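Local coordinates for protein thiamine-monophosphate kinase (Stenotrophomonas maltophilia, PDB 6XEP) that probably catalyses the ATP-dependent phosphorylation of thiamine monophosphate to thiamine diphosphate, the active form of vitamin B1, at residues 160-166 with 277-283. Numbering follows the deposited sequence.
Sequences DDIWVSG and ELCFTAA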
# COMPACT_ATOMS: atom_id res chain seq x y z
N ASP A 160 -20.67 -0.41 30.69
CA ASP A 160 -19.89 -1.51 30.11
C ASP A 160 -18.69 -1.85 30.99
O ASP A 160 -18.10 -0.99 31.64
CB ASP A 160 -19.36 -1.13 28.72
CG ASP A 160 -20.41 -1.23 27.63
OD1 ASP A 160 -21.56 -1.64 27.91
OD2 ASP A 160 -20.07 -0.90 26.47
N ASP A 161 -18.32 -3.13 30.98
CA ASP A 161 -16.98 -3.52 31.41
C ASP A 161 -15.98 -3.20 30.30
O ASP A 161 -16.31 -3.25 29.11
CB ASP A 161 -16.90 -5.02 31.71
CG ASP A 161 -17.79 -5.45 32.86
OD1 ASP A 161 -17.89 -4.69 33.84
OD2 ASP A 161 -18.36 -6.58 32.80
N ILE A 162 -14.74 -2.93 30.69
CA ILE A 162 -13.62 -2.81 29.76
C ILE A 162 -12.79 -4.08 29.88
O ILE A 162 -12.50 -4.53 31.00
CB ILE A 162 -12.77 -1.56 30.08
CG1 ILE A 162 -13.63 -0.29 30.04
CG2 ILE A 162 -11.62 -1.41 29.07
CD1 ILE A 162 -12.84 0.96 30.41
N TRP A 163 -12.38 -4.63 28.74
CA TRP A 163 -11.61 -5.87 28.66
C TRP A 163 -10.38 -5.66 27.79
O TRP A 163 -10.38 -4.82 26.90
CB TRP A 163 -12.42 -7.02 28.03
CG TRP A 163 -13.63 -7.46 28.81
CD1 TRP A 163 -14.86 -6.87 28.83
CD2 TRP A 163 -13.72 -8.60 29.68
NE1 TRP A 163 -15.70 -7.55 29.66
CE2 TRP A 163 -15.03 -8.63 30.19
CE3 TRP A 163 -12.81 -9.59 30.07
CZ2 TRP A 163 -15.47 -9.62 31.08
CZ3 TRP A 163 -13.24 -10.57 30.95
CH2 TRP A 163 -14.57 -10.58 31.46
N VAL A 164 -9.35 -6.48 28.01
CA VAL A 164 -8.20 -6.47 27.12
C VAL A 164 -7.67 -7.90 26.96
O VAL A 164 -7.72 -8.71 27.88
CB VAL A 164 -7.09 -5.51 27.61
CG1 VAL A 164 -6.45 -6.00 28.90
CG2 VAL A 164 -6.05 -5.27 26.51
N SER A 165 -7.18 -8.20 25.76
CA SER A 165 -6.67 -9.53 25.46
C SER A 165 -5.19 -9.64 25.84
O SER A 165 -4.49 -8.64 25.95
CB SER A 165 -6.85 -9.86 23.98
OG SER A 165 -6.10 -8.96 23.14
N GLY A 166 -4.73 -10.88 26.03
CA GLY A 166 -3.31 -11.14 26.19
C GLY A 166 -2.71 -10.46 27.41
O GLY A 166 -3.24 -10.51 28.53
N GLU A 277 -2.57 -5.89 21.09
CA GLU A 277 -3.68 -6.56 21.74
C GLU A 277 -4.97 -5.84 21.38
O GLU A 277 -4.94 -4.79 20.75
CB GLU A 277 -3.47 -6.59 23.26
CG GLU A 277 -2.23 -7.39 23.66
CD GLU A 277 -2.40 -8.91 23.47
OE1 GLU A 277 -3.46 -9.38 22.99
OE2 GLU A 277 -1.45 -9.66 23.82
N LEU A 278 -6.11 -6.43 21.74
CA LEU A 278 -7.41 -5.80 21.49
C LEU A 278 -8.02 -5.37 22.81
O LEU A 278 -8.08 -6.17 23.75
CB LEU A 278 -8.38 -6.76 20.78
CG LEU A 278 -8.13 -7.08 19.31
CD1 LEU A 278 -9.32 -7.89 18.76
CD2 LEU A 278 -7.95 -5.80 18.52
N CYS A 279 -8.48 -4.13 22.88
CA CYS A 279 -9.23 -3.63 24.04
C CYS A 279 -10.66 -3.42 23.61
O CYS A 279 -10.91 -2.83 22.54
CB CYS A 279 -8.61 -2.33 24.56
SG CYS A 279 -9.52 -1.57 25.92
N PHE A 280 -11.62 -3.93 24.39
CA PHE A 280 -13.02 -3.79 24.00
C PHE A 280 -13.89 -3.55 25.22
O PHE A 280 -13.48 -3.73 26.36
CB PHE A 280 -13.52 -5.01 23.20
CG PHE A 280 -13.36 -6.33 23.90
CD1 PHE A 280 -12.15 -6.99 23.89
CD2 PHE A 280 -14.45 -6.92 24.54
CE1 PHE A 280 -12.00 -8.22 24.51
CE2 PHE A 280 -14.32 -8.16 25.16
CZ PHE A 280 -13.08 -8.81 25.15
N THR A 281 -15.12 -3.10 24.96
CA THR A 281 -16.10 -2.93 26.00
C THR A 281 -17.29 -3.84 25.70
O THR A 281 -17.57 -4.15 24.54
CB THR A 281 -16.55 -1.45 26.14
OG1 THR A 281 -17.60 -1.15 25.20
CG2 THR A 281 -15.38 -0.49 25.94
N ALA A 282 -17.94 -4.29 26.77
CA ALA A 282 -19.06 -5.23 26.68
C ALA A 282 -20.01 -4.99 27.84
O ALA A 282 -19.60 -4.56 28.93
CB ALA A 282 -18.58 -6.69 26.71
N ALA A 283 -21.29 -5.27 27.61
CA ALA A 283 -22.27 -5.21 28.69
C ALA A 283 -21.83 -6.10 29.85
O ALA A 283 -21.23 -7.16 29.65
CB ALA A 283 -23.64 -5.64 28.17
O HOH W 1 -18.51 -7.79 30.31
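Strands 161-165 and 277-282 are antiparallel neighbours inside the mixed sheet of the AIR synthase-related C-terminal domain, their segment axes at 158°. W163 and F280 form a hydrogen-bonded pair, with W163 N to F280 O at 2.8 Å and F280 N returning to W163 O; D161 with A282 repeats the pattern, and S165 N reaches L278 O. Between these rungs, I162 pairs with T281 and V164 with C279 as non-hydrogen-bonded pairs, their side chains on the face opposite that of W163 and F280.

The aromatic contact is made chiefly by a methylene: W163 CB lies over the F280 ring, 3.6 Å from its centroid and 19° off the normal, a CH-pi contact. F280 CG sits between its backbone N and carbonyl carbon, which turns one face of the ring to W163 CB. The indole five-membered ring is near parallel to the phenyl but slid aside, so overlap is slight. L290 of helix 287-297 packs on both residues. In the indole plane, W163 NE1 donates to a water that in turn donates to D161 OD2 and A283 O; D161 OD2 also salt-bridges R287.

Side chains secure both ends. S165 OG accepts from L278 N at 2.9 Å, nearly straight at 175°, and donates to E277 OE1 at 2.7 Å, on its anti side and out of the carboxylate plane, while E277 OE2 forms salt bridges with R200 and R207. At the far end T281 OG1 donates to D160 OD2 (2.8 Å), again anti and out of plane; H219 also binds this oxygen. L278 packs near D223, a predicted magnesium ligand. The pairing is that of two interior strands in the mixed sheet of an AIR synthase-type C-terminal domain.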